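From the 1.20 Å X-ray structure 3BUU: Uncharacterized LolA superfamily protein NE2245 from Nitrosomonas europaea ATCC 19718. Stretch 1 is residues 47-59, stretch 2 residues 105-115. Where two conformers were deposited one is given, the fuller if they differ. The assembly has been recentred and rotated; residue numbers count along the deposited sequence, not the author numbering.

Stretch 1 (47-59) QVLSKGNENSIVM
Stretch 2 105-115: DIARANFTGDY

Residues 47-51 and 55-59 form an antiparallel hairpin, Leu49 N to Ile57 O 2.8 Å and Ile57 N to Leu49 O 2.9 Å, closed by a loop at 52-54. Across one face runs the end of a helix, 105-107, continuing as a loop, with Arg108 (phi/psi -85/158) the first residue to leave helical angles; CA atoms pair Ser56 with Ala107 (6.0 Å), Asn53 with Arg108 (5.2 Å) and Gly52 with Ala109 (5.1 Å).

Val48 and Val58, both t, point toward the helix and flank CG2 of Ile106 (m, m), whose CA-to-CB bond points sideways and whose side-chain end leads away: Ile106 CG2 lies 3.6 Å from Val48 CG2 and 4.0 Å from Val58 CG1. Ala107 lies beside Val58, with its CA 4.0 Å from Val58 CG2 and its CB 4.2 Å from that same CG2. Ser56 (p) donates from OG to Ala107 O, 2.9 Å, using a carbonyl at the helix end.

Asn53 (m, phi/psi -95/1) is the main bump, covered by 132 Å². Its OD1 accepts from Ala109 N and Asn110 N, both 2.9 Å, while ND2 donates to Asn110 O, 2.9 Å; a carboxamide supplies both roles. Gly52, at phi 62, suits the turn, and Ala109 CB, pointing toward the hairpin, lies 3.6 Å from Gly52 O and 3.8 Å from Ser50 OG. One water joins Ser50 OG (2.7 Å), Gly52 O (2.7 Å) and Ala107 O (2.9 Å).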

# COMPACT_ATOMS: atom_id res chain seq x y z
N GLN A 47 1.60 12.87 1.25
CA GLN A 47 2.51 12.66 2.36
C GLN A 47 1.85 11.66 3.28
O GLN A 47 0.68 11.82 3.64
CB GLN A 47 2.76 13.96 3.13
CG GLN A 47 3.73 13.67 4.32
CD GLN A 47 3.79 14.75 5.38
OE1 GLN A 47 2.96 14.78 6.29
NE2 GLN A 47 4.81 15.59 5.30
N VAL A 48 2.61 10.64 3.69
CA VAL A 48 2.09 9.56 4.53
C VAL A 48 2.83 9.55 5.86
O VAL A 48 4.07 9.55 5.87
CB VAL A 48 2.27 8.21 3.82
CG1 VAL A 48 1.72 7.10 4.71
CG2 VAL A 48 1.53 8.24 2.49
N LEU A 49 2.06 9.53 6.95
CA LEU A 49 2.60 9.32 8.31
C LEU A 49 2.12 7.91 8.67
O LEU A 49 0.93 7.69 8.85
CB LEU A 49 2.01 10.36 9.25
CG LEU A 49 2.32 11.81 8.89
CD1 LEU A 49 1.66 12.75 9.91
CD2 LEU A 49 3.81 12.05 8.81
N SER A 50 3.05 6.98 8.76
CA SER A 50 2.75 5.57 8.90
C SER A 50 3.17 5.02 10.27
O SER A 50 4.36 5.07 10.63
CB SER A 50 3.45 4.80 7.82
OG SER A 50 3.34 3.40 7.97
N LYS A 51 2.21 4.45 11.00
CA LYS A 51 2.45 3.84 12.26
C LYS A 51 1.92 2.40 12.23
O LYS A 51 0.92 2.05 12.85
CB LYS A 51 1.87 4.67 13.40
CG LYS A 51 2.38 4.26 14.75
CD LYS A 51 1.86 5.20 15.82
CE LYS A 51 2.49 4.88 17.14
NZ LYS A 51 1.82 5.74 18.17
N GLY A 52 2.59 1.59 11.42
CA GLY A 52 2.22 0.21 11.22
C GLY A 52 0.82 0.10 10.62
O GLY A 52 0.37 0.93 9.86
N ASN A 53 0.14 -0.93 11.01
CA ASN A 53 -1.22 -1.14 10.54
C ASN A 53 -2.23 -0.59 11.51
O ASN A 53 -3.44 -0.67 11.25
CB ASN A 53 -1.46 -2.61 10.27
CG ASN A 53 -0.81 -3.10 9.01
OD1 ASN A 53 -0.22 -2.32 8.26
ND2 ASN A 53 -0.94 -4.40 8.77
N GLU A 54 -1.70 0.00 12.60
CA GLU A 54 -2.41 0.62 13.75
C GLU A 54 -3.07 1.94 13.38
O GLU A 54 -4.26 2.15 13.61
CB GLU A 54 -1.50 0.77 15.01
CG GLU A 54 -0.38 1.77 14.95
CD GLU A 54 0.54 1.67 16.14
OE1 GLU A 54 0.17 2.24 17.20
OE2 GLU A 54 1.62 1.03 16.04
N ASN A 55 -2.26 2.85 12.86
CA ASN A 55 -2.63 4.24 12.60
C ASN A 55 -1.86 4.76 11.42
O ASN A 55 -0.71 4.41 11.23
CB ASN A 55 -2.29 5.17 13.80
CG ASN A 55 -3.19 4.97 14.94
OD1 ASN A 55 -2.77 4.45 15.94
ND2 ASN A 55 -4.44 5.38 14.81
N SER A 56 -2.48 5.66 10.65
CA SER A 56 -1.75 6.39 9.66
C SER A 56 -2.54 7.64 9.30
O SER A 56 -3.76 7.73 9.58
CB SER A 56 -1.46 5.57 8.43
OG SER A 56 -2.65 5.24 7.78
N ILE A 57 -1.85 8.58 8.69
CA ILE A 57 -2.47 9.74 8.06
C ILE A 57 -1.92 9.85 6.66
O ILE A 57 -0.70 9.77 6.45
CB ILE A 57 -2.14 11.03 8.84
CG1 ILE A 57 -2.86 11.01 10.19
CG2 ILE A 57 -2.52 12.28 8.04
CD1 ILE A 57 -2.34 12.00 11.21
N VAL A 58 -2.82 10.05 5.70
CA VAL A 58 -2.45 10.23 4.31
C VAL A 58 -2.98 11.58 3.88
O VAL A 58 -4.19 11.81 3.87
CB VAL A 58 -3.03 9.13 3.42
CG1 VAL A 58 -2.68 9.37 1.95
CG2 VAL A 58 -2.50 7.74 3.87
N MSE A 59 -2.07 12.47 3.51
CA MSE A 59 -2.47 13.86 3.16
C MSE A 59 -2.16 14.13 1.69
O MSE A 59 -1.05 13.95 1.28
CB MSE A 59 -1.67 14.83 4.01
CG MSE A 59 -2.13 14.88 5.47
SE MSE A 59 -1.10 15.89 6.72
CE MSE A 59 0.52 16.10 5.71
N ASP A 105 -3.59 0.40 0.04
CA ASP A 105 -2.29 0.30 -0.52
C ASP A 105 -1.38 1.42 -0.05
O ASP A 105 -0.16 1.26 -0.02
CB ASP A 105 -2.35 0.34 -2.06
CG ASP A 105 -3.07 -0.81 -2.69
OD1 ASP A 105 -3.11 -1.90 -2.09
OD2 ASP A 105 -3.60 -0.61 -3.82
N ILE A 106 -1.94 2.57 0.31
CA ILE A 106 -1.11 3.67 0.82
C ILE A 106 -1.20 3.79 2.32
O ILE A 106 -0.20 4.12 2.98
CB ILE A 106 -1.52 4.98 0.13
CG1 ILE A 106 -1.41 4.78 -1.37
CG2 ILE A 106 -0.69 6.17 0.64
CD1 ILE A 106 -0.04 4.37 -1.89
N ALA A 107 -2.36 3.50 2.88
CA ALA A 107 -2.56 3.75 4.30
C ALA A 107 -2.00 2.67 5.20
O ALA A 107 -1.68 2.95 6.34
CB ALA A 107 -4.05 3.94 4.58
N ARG A 108 -1.96 1.41 4.73
CA ARG A 108 -1.44 0.26 5.51
C ARG A 108 0.07 0.20 5.33
O ARG A 108 0.61 0.71 4.34
CB ARG A 108 -2.00 -1.12 5.08
CG ARG A 108 -3.51 -1.33 5.14
CD ARG A 108 -4.13 -1.04 6.47
NE ARG A 108 -4.34 -2.22 7.31
CZ ARG A 108 -5.04 -2.16 8.43
NH1 ARG A 108 -5.54 -1.01 8.84
NH2 ARG A 108 -5.19 -3.24 9.17
N ALA A 109 0.74 -0.43 6.27
CA ALA A 109 2.18 -0.60 6.21
C ALA A 109 2.56 -1.99 5.76
O ALA A 109 3.52 -2.17 5.01
CB ALA A 109 2.80 -0.31 7.58
N ASN A 110 1.80 -2.98 6.24
CA ASN A 110 2.29 -4.36 6.23
C ASN A 110 1.24 -5.34 5.83
O ASN A 110 0.06 -5.10 6.12
CB ASN A 110 2.80 -4.70 7.62
CG ASN A 110 3.99 -3.81 8.00
OD1 ASN A 110 4.93 -3.75 7.23
ND2 ASN A 110 3.90 -3.06 9.09
N PHE A 111 1.62 -6.45 5.21
CA PHE A 111 0.67 -7.55 5.02
C PHE A 111 0.45 -8.32 6.32
O PHE A 111 -0.67 -8.77 6.59
CB PHE A 111 1.20 -8.51 3.97
CG PHE A 111 1.20 -7.96 2.57
CD1 PHE A 111 0.02 -7.61 1.92
CD2 PHE A 111 2.41 -7.83 1.90
CE1 PHE A 111 0.06 -7.11 0.59
CE2 PHE A 111 2.43 -7.38 0.59
CZ PHE A 111 1.25 -7.01 -0.05
N THR A 112 1.51 -8.52 7.11
CA THR A 112 1.40 -9.26 8.38
C THR A 112 0.34 -8.60 9.23
O THR A 112 0.30 -7.37 9.36
CB THR A 112 2.73 -9.30 9.09
OG1 THR A 112 3.67 -10.04 8.31
CG2 THR A 112 2.64 -9.99 10.45
N GLY A 113 -0.53 -9.44 9.81
CA GLY A 113 -1.62 -8.98 10.67
C GLY A 113 -2.95 -8.84 9.94
O GLY A 113 -4.02 -8.92 10.54
N ASP A 114 -2.89 -8.59 8.64
CA ASP A 114 -4.11 -8.45 7.83
C ASP A 114 -4.47 -9.72 7.06
O ASP A 114 -5.58 -9.87 6.60
CB ASP A 114 -3.96 -7.31 6.82
CG ASP A 114 -4.14 -5.93 7.40
OD1 ASP A 114 -4.42 -5.84 8.64
OD2 ASP A 114 -4.03 -4.94 6.60
N TYR A 115 -3.47 -10.60 6.86
CA TYR A 115 -3.62 -11.78 6.02
C TYR A 115 -2.98 -12.96 6.70
O TYR A 115 -1.90 -12.86 7.28
CB TYR A 115 -2.89 -11.61 4.66
CG TYR A 115 -3.43 -10.45 3.89
CD1 TYR A 115 -4.53 -10.59 3.05
CD2 TYR A 115 -2.89 -9.18 4.05
CE1 TYR A 115 -5.10 -9.49 2.40
CE2 TYR A 115 -3.45 -8.08 3.42
CZ TYR A 115 -4.55 -8.22 2.60
OH TYR A 115 -5.11 -7.14 2.01
O HOH W 1 0.73 2.85 8.00
O HOH W 2 2.73 2.93 4.88
O HOH W 3 -2.63 -5.82 10.74
O HOH W 4 2.05 -3.29 11.27